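Local coordinates for UDP-N-acetylmuramate--L-alanine ligase (Thermotoga maritima, PDB 1J6U), which catalyses the ATP-dependent joining of L-alanine to UDP-N-acetylmuramate, an early step in building the peptide of bacterial peptidoglycan, at residues A29-S34 / K110-E115; H103-T108 / S178-N183. All blocks are in the same frame, centred on the assembly; numbering follows the deposited sequence.

Interaction 1: residues A29-S34 / K110-E115; sequences ALHEFS and KREKKE
Glu-112 OE2 lies at the edge of the His-31 imidazole, and Glu-32 OE2 at the edge of the Arg-111 guanidinium. Near the imidazole plane, Glu-112 OE2 is 3.5 Å from His-31 CE1 and 3.6 Å from His-31 NE2, so it faces the CE1-NE2 side of the ring without making a hydrogen bond; the carboxylate plane is turned 74° from that of the ring. The firmer polar tie of the histidine is on its other nitrogen, where ND1 is hydrogen-bonded to the hydroxyl of Tyr-159. The Tyr-159 ring also meets the imidazole, and the rings of Phe-146 and His-31 pack edge-to-face. With CG anti to the backbone N (chi1 179°), the His-31 side chain carries its ring up to the end of helix 101-112.

These two helices belong to the N-terminal domain of the Mur ligase, whose parallel sheet has the 3-2-1-4-5 strand order of a Rossmann-like fold. Helix 23-34 follows the first strand, and helix 101-112 carries the chain from the last strand to strand 116-120 of the middle domain. Lys-113, with positive phi, is where the chain leaves the helix. Since the backbones stay well apart, His-31 and Glu-112 being the nearest pair at 11.0 Å between CA atoms, long polar side chains suit this separation.

Glu-32 and Arg-111 form a salt bridge, OE2 to NH1 at 3.6 Å, the two side chains crossing at about a right angle and their flat groups inclined by 45°. Asn-37 holds the other oxygen, OE1, of this buried glutamate. Glu-112 OE1 forms a salt bridge with Lys-114 NZ (3.5 Å), an ammonium also held by the carbonyls of Gly-162 and Gly-164, which probably steadies the carboxylate beside the histidine.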
ATOM      1  N   ALA A  29     -16.049  -4.929  -2.484  1.00 32.56           N
ATOM      2  CA  ALA A  29     -16.870  -6.121  -2.588  1.00 40.67           C
ATOM      3  C   ALA A  29     -17.104  -6.718  -1.197  1.00 42.68           C
ATOM      4  O   ALA A  29     -18.240  -7.081  -0.863  1.00 42.39           O
ATOM      5  CB  ALA A  29     -16.225  -7.160  -3.497  1.00 40.88           C
ATOM      6  N   LEU A  30     -16.040  -6.821  -0.396  1.00 40.75           N
ATOM      7  CA  LEU A  30     -16.142  -7.397   0.955  1.00 42.99           C
ATOM      8  C   LEU A  30     -17.127  -6.571   1.823  1.00 41.00           C
ATOM      9  O   LEU A  30     -17.955  -7.115   2.530  1.00 40.12           O
ATOM     10  CB  LEU A  30     -14.751  -7.467   1.592  1.00 38.40           C
ATOM     11  CG  LEU A  30     -13.821  -8.589   1.091  1.00 45.19           C
ATOM     12  CD1 LEU A  30     -12.367  -8.185   1.279  1.00 44.67           C
ATOM     13  CD2 LEU A  30     -14.096  -9.892   1.836  1.00 24.79           C
ATOM     14  N   HIS A  31     -17.032  -5.255   1.750  1.00 32.12           N
ATOM     15  CA  HIS A  31     -17.952  -4.392   2.466  1.00 40.80           C
ATOM     16  C   HIS A  31     -19.414  -4.749   2.096  1.00 41.04           C
ATOM     17  O   HIS A  31     -20.252  -4.977   2.975  1.00 42.19           O
ATOM     18  CB  HIS A  31     -17.647  -2.930   2.104  1.00 32.59           C
ATOM     19  CG  HIS A  31     -18.545  -1.942   2.771  1.00 50.47           C
ATOM     20  ND1 HIS A  31     -18.628  -1.821   4.141  1.00 52.39           N
ATOM     21  CD2 HIS A  31     -19.399  -1.028   2.255  1.00 48.14           C
ATOM     22  CE1 HIS A  31     -19.498  -0.874   4.440  1.00 49.77           C
ATOM     23  NE2 HIS A  31     -19.979  -0.379   3.315  1.00 55.30           N
ATOM     24  N   GLU A  32     -19.708  -4.808   0.796  1.00 36.99           N
ATOM     25  CA  GLU A  32     -21.052  -5.132   0.321  1.00 38.83           C
ATOM     26  C   GLU A  32     -21.435  -6.540   0.758  1.00 35.34           C
ATOM     27  O   GLU A  32     -22.581  -6.821   1.128  1.00 41.87           O
ATOM     28  CB  GLU A  32     -21.115  -5.003  -1.203  1.00 37.63           C
ATOM     29  CG  GLU A  32     -21.033  -3.564  -1.696  1.00 44.12           C
ATOM     30  CD  GLU A  32     -22.172  -2.706  -1.162  1.00 57.65           C
ATOM     31  OE1 GLU A  32     -23.175  -3.293  -0.710  1.00 56.17           O
ATOM     32  OE2 GLU A  32     -22.083  -1.451  -1.198  1.00 73.88           O
ATOM     33  N   PHE A  33     -20.460  -7.429   0.708  1.00 35.99           N
ATOM     34  CA  PHE A  33     -20.653  -8.799   1.151  1.00 43.43           C
ATOM     35  C   PHE A  33     -21.004  -8.796   2.650  1.00 49.28           C
ATOM     36  O   PHE A  33     -21.870  -9.532   3.097  1.00 44.31           O
ATOM     37  CB  PHE A  33     -19.366  -9.558   0.984  1.00 38.88           C
ATOM     38  CG  PHE A  33     -19.428 -10.934   1.519  1.00 49.46           C
ATOM     39  CD1 PHE A  33     -20.217 -11.893   0.898  1.00 49.68           C
ATOM     40  CD2 PHE A  33     -18.667 -11.295   2.616  1.00 52.34           C
ATOM     41  CE1 PHE A  33     -20.237 -13.194   1.357  1.00 55.32           C
ATOM     42  CE2 PHE A  33     -18.685 -12.606   3.085  1.00 56.90           C
ATOM     43  CZ  PHE A  33     -19.469 -13.554   2.452  1.00 55.41           C
ATOM     44  N   SER A  34     -20.298  -7.965   3.415  1.00 48.54           N
ATOM     45  CA  SER A  34     -20.531  -7.849   4.849  1.00 50.30           C
ATOM     46  C   SER A  34     -21.893  -7.221   5.110  1.00 52.84           C
ATOM     47  O   SER A  34     -22.453  -7.392   6.181  1.00 50.65           O
ATOM     48  CB  SER A  34     -19.452  -6.989   5.504  1.00 43.67           C
ATOM     49  OG  SER A  34     -18.220  -7.693   5.584  1.00 49.22           O
ATOM     50  N   LYS A 110     -21.273   7.988   1.396  1.00 45.25           N
ATOM     51  CA  LYS A 110     -22.450   8.817   1.635  1.00 48.68           C
ATOM     52  C   LYS A 110     -23.489   7.999   2.376  1.00 57.14           C
ATOM     53  O   LYS A 110     -24.132   8.495   3.290  1.00 70.87           O
ATOM     54  CB  LYS A 110     -23.060   9.361   0.340  1.00 52.50           C
ATOM     55  CG  LYS A 110     -22.317  10.571  -0.211  1.00 56.77           C
ATOM     56  CD  LYS A 110     -22.929  11.155  -1.481  1.00 64.60           C
ATOM     57  CE  LYS A 110     -22.084  12.322  -2.018  1.00 75.17           C
ATOM     58  NZ  LYS A 110     -22.776  13.131  -3.065  1.00 88.89           N
ATOM     59  N   ARG A 111     -23.666   6.742   2.001  1.00 58.90           N
ATOM     60  CA  ARG A 111     -24.631   5.932   2.714  1.00 61.53           C
ATOM     61  C   ARG A 111     -24.151   5.685   4.156  1.00 66.55           C
ATOM     62  O   ARG A 111     -24.946   5.729   5.092  1.00 73.83           O
ATOM     63  CB  ARG A 111     -24.859   4.601   1.994  1.00 55.89           C
ATOM     64  CG  ARG A 111     -25.891   4.654   0.880  1.00 62.45           C
ATOM     65  CD  ARG A 111     -25.938   3.352   0.073  1.00 52.46           C
ATOM     66  NE  ARG A 111     -25.268   3.508  -1.218  1.00 66.21           N
ATOM     67  CZ  ARG A 111     -24.350   2.673  -1.704  1.00 74.08           C
ATOM     68  NH1 ARG A 111     -23.965   1.593  -1.018  1.00 79.59           N
ATOM     69  NH2 ARG A 111     -23.799   2.928  -2.882  1.00 73.82           N
ATOM     70  N   GLU A 112     -22.859   5.425   4.342  1.00 64.21           N
ATOM     71  CA  GLU A 112     -22.329   5.176   5.685  1.00 60.56           C
ATOM     72  C   GLU A 112     -22.661   6.292   6.675  1.00 58.96           C
ATOM     73  O   GLU A 112     -22.922   6.015   7.841  1.00 54.87           O
ATOM     74  CB  GLU A 112     -20.804   4.997   5.651  1.00 56.86           C
ATOM     75  CG  GLU A 112     -20.336   3.586   5.379  1.00 75.25           C
ATOM     76  CD  GLU A 112     -20.866   2.580   6.389  1.00 80.42           C
ATOM     77  OE1 GLU A 112     -20.647   2.772   7.600  1.00 87.68           O
ATOM     78  OE2 GLU A 112     -21.498   1.587   5.974  1.00 85.24           O
ATOM     79  N   LYS A 113     -22.636   7.544   6.211  1.00 56.22           N
ATOM     80  CA  LYS A 113     -22.913   8.703   7.064  1.00 60.94           C
ATOM     81  C   LYS A 113     -22.122   8.516   8.373  1.00 59.53           C
ATOM     82  O   LYS A 113     -22.677   8.454   9.475  1.00 66.12           O
ATOM     83  CB  LYS A 113     -24.430   8.812   7.321  1.00 58.06           C
ATOM     84  N   LYS A 114     -20.809   8.413   8.242  1.00 53.45           N
ATOM     85  CA  LYS A 114     -19.953   8.183   9.395  1.00 43.15           C
ATOM     86  C   LYS A 114     -18.812   9.184   9.467  1.00 41.14           C
ATOM     87  O   LYS A 114     -18.619   9.970   8.551  1.00 44.82           O
ATOM     88  CB  LYS A 114     -19.370   6.787   9.309  1.00 43.03           C
ATOM     89  CG  LYS A 114     -20.253   5.678   9.823  1.00 56.00           C
ATOM     90  CD  LYS A 114     -19.414   4.392   9.794  1.00 72.02           C
ATOM     91  CE  LYS A 114     -20.013   3.202  10.558  1.00 70.88           C
ATOM     92  NZ  LYS A 114     -18.952   2.132  10.634  1.00 53.68           N
ATOM     93  N   GLU A 115     -18.054   9.161  10.558  1.00 40.63           N
ATOM     94  CA  GLU A 115     -16.922  10.070  10.688  1.00 39.12           C
ATOM     95  C   GLU A 115     -15.856   9.460   9.788  1.00 43.51           C
ATOM     96  O   GLU A 115     -15.546   8.274   9.897  1.00 42.42           O
ATOM     97  CB  GLU A 115     -16.438  10.094  12.139  1.00 47.21           C
ATOM     98  CG  GLU A 115     -15.295  11.060  12.431  1.00 44.53           C
ATOM     99  CD  GLU A 115     -14.697  10.857  13.834  1.00 61.93           C
ATOM    100  OE1 GLU A 115     -15.065   9.876  14.534  1.00 64.12           O
ATOM    101  OE2 GLU A 115     -13.843  11.676  14.240  1.00 59.35           O
TER

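Interaction 2: residues H103-T108 / S178-N183; sequences HYFRDT and SEFSPN
The first torsion of Arg-106 (-159°) sets CG opposite the backbone N as the side chain leaves the helix, laying its start over Phe-180; a bend at chi3 (76°) then places NH1 beside Glu-179. Phe-180 has its own CG anti to the carbonyl carbon, which brings the ring against the helix. Arg-106 CG sits over the ring centre in a CH-pi contact, 3.9 Å from the centroid of Phe-180, and Arg-106 CB touches Phe-180 CZ at 3.5 Å. Arginine suits this border because its methylenes can cover an aromatic face while its charged end stays near polar groups. That end is held lightly: Arg-106 NH1 makes a weak hydrogen bond to Glu-179 O (3.4 Å) and a long salt bridge to Glu-179 OE2 (3.9 Å), whereas OE1 of the same carboxylate pairs with Lys-211.

Phe-105 meets Phe-180 rim to rim, CD2 to CE2 at 3.6 Å, with ring planes 32° apart. Were Phe-180 an alanine, Phe-105 CD2 and the Arg-106 methylenes would probably lose the ring they pack on, leaving a gap against the helix.

The contact joins helix 101-112 to the middle-domain loop between strands 166-170 and 184-187: Phe-180 also rests on Leu-102 and Leu-109 of that helix, while Ser-178 and Pro-182 pack against helix 202-214.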
ATOM      1  N   HIS A 103     -16.234   6.269  -7.651  1.00 51.58           N
ATOM      2  CA  HIS A 103     -17.528   6.913  -7.590  1.00 49.42           C
ATOM      3  C   HIS A 103     -18.496   6.112  -6.718  1.00 40.70           C
ATOM      4  O   HIS A 103     -19.231   6.679  -5.926  1.00 39.76           O
ATOM      5  CB  HIS A 103     -18.101   7.054  -9.000  1.00 53.73           C
ATOM      6  CG  HIS A 103     -19.409   7.761  -9.027  1.00 65.35           C
ATOM      7  ND1 HIS A 103     -19.506   9.132  -9.127  1.00 71.03           N
ATOM      8  CD2 HIS A 103     -20.672   7.302  -8.855  1.00 73.13           C
ATOM      9  CE1 HIS A 103     -20.773   9.489  -9.010  1.00 72.15           C
ATOM     10  NE2 HIS A 103     -21.500   8.399  -8.843  1.00 77.58           N
ATOM     11  N   TYR A 104     -18.501   4.792  -6.867  1.00 38.39           N
ATOM     12  CA  TYR A 104     -19.395   3.947  -6.082  1.00 43.64           C
ATOM     13  C   TYR A 104     -18.981   3.984  -4.605  1.00 47.98           C
ATOM     14  O   TYR A 104     -19.812   3.979  -3.689  1.00 42.09           O
ATOM     15  CB  TYR A 104     -19.327   2.517  -6.579  1.00 38.33           C
ATOM     16  CG  TYR A 104     -20.249   1.594  -5.834  1.00 39.66           C
ATOM     17  CD1 TYR A 104     -21.636   1.659  -6.019  1.00 35.98           C
ATOM     18  CD2 TYR A 104     -19.738   0.627  -4.959  1.00 40.38           C
ATOM     19  CE1 TYR A 104     -22.494   0.770  -5.358  1.00 36.18           C
ATOM     20  CE2 TYR A 104     -20.584  -0.253  -4.291  1.00 41.12           C
ATOM     21  CZ  TYR A 104     -21.955  -0.179  -4.501  1.00 40.09           C
ATOM     22  OH  TYR A 104     -22.769  -1.071  -3.865  1.00 48.30           O
ATOM     23  N   PHE A 105     -17.673   3.996  -4.395  1.00 43.63           N
ATOM     24  CA  PHE A 105     -17.130   4.070  -3.063  1.00 46.41           C
ATOM     25  C   PHE A 105     -17.621   5.378  -2.405  1.00 47.47           C
ATOM     26  O   PHE A 105     -18.103   5.381  -1.261  1.00 39.03           O
ATOM     27  CB  PHE A 105     -15.606   4.055  -3.134  1.00 43.87           C
ATOM     28  CG  PHE A 105     -14.967   4.075  -1.803  1.00 45.03           C
ATOM     29  CD1 PHE A 105     -15.279   3.092  -0.865  1.00 48.05           C
ATOM     30  CD2 PHE A 105     -14.083   5.087  -1.461  1.00 51.39           C
ATOM     31  CE1 PHE A 105     -14.715   3.112   0.408  1.00 40.70           C
ATOM     32  CE2 PHE A 105     -13.512   5.121  -0.194  1.00 53.03           C
ATOM     33  CZ  PHE A 105     -13.832   4.126   0.741  1.00 49.60           C
ATOM     34  N   ARG A 106     -17.509   6.492  -3.125  1.00 37.36           N
ATOM     35  CA  ARG A 106     -17.984   7.723  -2.544  1.00 39.97           C
ATOM     36  C   ARG A 106     -19.439   7.611  -2.180  1.00 41.19           C
ATOM     37  O   ARG A 106     -19.867   8.059  -1.115  1.00 44.46           O
ATOM     38  CB  ARG A 106     -17.835   8.888  -3.477  1.00 35.85           C
ATOM     39  CG  ARG A 106     -17.847  10.163  -2.691  1.00 42.99           C
ATOM     40  CD  ARG A 106     -17.899  11.369  -3.556  1.00 52.49           C
ATOM     41  NE  ARG A 106     -19.239  11.543  -4.076  1.00 70.32           N
ATOM     42  CZ  ARG A 106     -19.574  12.535  -4.874  1.00 75.97           C
ATOM     43  NH1 ARG A 106     -18.654  13.417  -5.227  1.00 89.14           N
ATOM     44  NH2 ARG A 106     -20.815  12.639  -5.317  1.00 91.15           N
ATOM     45  N   ASP A 107     -20.219   7.019  -3.063  1.00 42.32           N
ATOM     46  CA  ASP A 107     -21.620   6.874  -2.757  1.00 51.15           C
ATOM     47  C   ASP A 107     -21.736   5.974  -1.553  1.00 50.73           C
ATOM     48  O   ASP A 107     -22.596   6.179  -0.696  1.00 46.47           O
ATOM     49  CB  ASP A 107     -22.384   6.266  -3.931  1.00 55.05           C
ATOM     50  CG  ASP A 107     -22.556   7.239  -5.065  1.00 74.47           C
ATOM     51  OD1 ASP A 107     -22.204   8.432  -4.866  1.00 73.29           O
ATOM     52  OD2 ASP A 107     -23.046   6.814  -6.142  1.00 78.87           O
ATOM     53  N   THR A 108     -20.856   4.979  -1.474  1.00 53.47           N
ATOM     54  CA  THR A 108     -20.931   4.050  -0.358  1.00 57.05           C
ATOM     55  C   THR A 108     -20.672   4.774   0.954  1.00 57.19           C
ATOM     56  O   THR A 108     -21.309   4.487   1.966  1.00 60.56           O
ATOM     57  CB  THR A 108     -19.972   2.856  -0.551  1.00 56.59           C
ATOM     58  OG1 THR A 108     -20.709   1.746  -1.104  1.00 60.18           O
ATOM     59  CG2 THR A 108     -19.341   2.451   0.788  1.00 61.43           C
ATOM     60  N   SER A 178     -10.791  14.319  -5.335  1.00 44.73           N
ATOM     61  CA  SER A 178     -11.083  15.689  -4.890  1.00 52.04           C
ATOM     62  C   SER A 178     -12.573  15.933  -4.582  1.00 50.68           C
ATOM     63  O   SER A 178     -12.930  16.973  -4.048  1.00 56.74           O
ATOM     64  CB  SER A 178     -10.666  16.673  -5.968  1.00 45.07           C
ATOM     65  OG  SER A 178     -11.527  16.475  -7.067  1.00 58.17           O
ATOM     66  N   GLU A 179     -13.420  14.972  -4.933  1.00 46.07           N
ATOM     67  CA  GLU A 179     -14.849  15.047  -4.710  1.00 39.33           C
ATOM     68  C   GLU A 179     -15.233  14.490  -3.350  1.00 42.35           C
ATOM     69  O   GLU A 179     -16.392  14.555  -2.941  1.00 37.69           O
ATOM     70  CB  GLU A 179     -15.596  14.263  -5.800  1.00 52.37           C
ATOM     71  CG  GLU A 179     -15.471  14.863  -7.180  1.00 59.90           C
ATOM     72  CD  GLU A 179     -15.959  16.299  -7.217  1.00 76.04           C
ATOM     73  OE1 GLU A 179     -15.133  17.211  -7.475  1.00 77.13           O
ATOM     74  OE2 GLU A 179     -17.171  16.510  -6.976  1.00 79.63           O
ATOM     75  N   PHE A 180     -14.267  13.914  -2.657  1.00 40.16           N
ATOM     76  CA  PHE A 180     -14.528  13.383  -1.329  1.00 40.32           C
ATOM     77  C   PHE A 180     -14.431  14.541  -0.339  1.00 46.92           C
ATOM     78  O   PHE A 180     -13.791  15.561  -0.603  1.00 49.39           O
ATOM     79  CB  PHE A 180     -13.485  12.303  -0.949  1.00 33.83           C
ATOM     80  CG  PHE A 180     -13.718  10.993  -1.612  1.00 35.06           C
ATOM     81  CD1 PHE A 180     -13.543  10.847  -2.988  1.00 39.64           C
ATOM     82  CD2 PHE A 180     -14.202   9.913  -0.885  1.00 32.18           C
ATOM     83  CE1 PHE A 180     -13.866   9.630  -3.617  1.00 33.47           C
ATOM     84  CE2 PHE A 180     -14.521   8.699  -1.512  1.00 40.58           C
ATOM     85  CZ  PHE A 180     -14.356   8.562  -2.870  1.00 34.37           C
ATOM     86  N   SER A 181     -15.067  14.396   0.805  1.00 44.89           N
ATOM     87  CA  SER A 181     -14.947  15.439   1.799  1.00 53.55           C
ATOM     88  C   SER A 181     -14.968  14.786   3.180  1.00 48.98           C
ATOM     89  O   SER A 181     -15.966  14.847   3.916  1.00 54.19           O
ATOM     90  CB  SER A 181     -16.072  16.457   1.634  1.00 56.68           C
ATOM     91  OG  SER A 181     -17.280  15.769   1.484  1.00 56.51           O
ATOM     92  N   PRO A 182     -13.853  14.131   3.538  1.00 42.11           N
ATOM     93  CA  PRO A 182     -13.718  13.453   4.831  1.00 45.68           C
ATOM     94  C   PRO A 182     -13.620  14.493   5.945  1.00 45.55           C
ATOM     95  O   PRO A 182     -13.436  15.692   5.680  1.00 47.08           O
ATOM     96  CB  PRO A 182     -12.410  12.700   4.674  1.00 46.07           C
ATOM     97  CG  PRO A 182     -11.576  13.714   3.824  1.00 33.54           C
ATOM     98  CD  PRO A 182     -12.583  14.102   2.777  1.00 37.95           C
ATOM     99  N   ASN A 183     -13.735  14.026   7.178  1.00 39.16           N
ATOM    100  CA  ASN A 183     -13.617  14.885   8.354  1.00 34.49           C
ATOM    101  C   ASN A 183     -12.153  15.275   8.456  1.00 40.71           C
ATOM    102  O   ASN A 183     -11.803  16.460   8.620  1.00 43.55           O
ATOM    103  CB  ASN A 183     -13.970  14.114   9.635  1.00 33.55           C
ATOM    104  CG  ASN A 183     -15.434  13.751   9.727  1.00 45.07           C
ATOM    105  OD1 ASN A 183     -15.964  12.968   8.927  1.00 46.65           O
ATOM    106  ND2 ASN A 183     -16.104  14.315  10.724  1.00 49.04           N
TER

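Both interactions draw on helix 101-112. Interaction 1 sets its C-terminal end against helix 23-34, although the His-31 ring also borders strands 144-146 and 159-160; interaction 2 sets its middle against a loop of the middle domain, so the helix has neighbours in both domains. Both are partly buried, but only interaction 1 has an exposed residue, Arg-111, among its four touching ones. It is the smaller, 107 Å² against 235 Å², and relies on charged and polar groups across well-separated backbones. Interaction 2 is chiefly aromatic and aliphatic packing, with weak polar ties. They meet at Tyr-104, whose OH lies 2.8 Å from Glu-32 OE2, a probable though weak hydrogen bond, and whose CE1 packs against Arg-111 NH2.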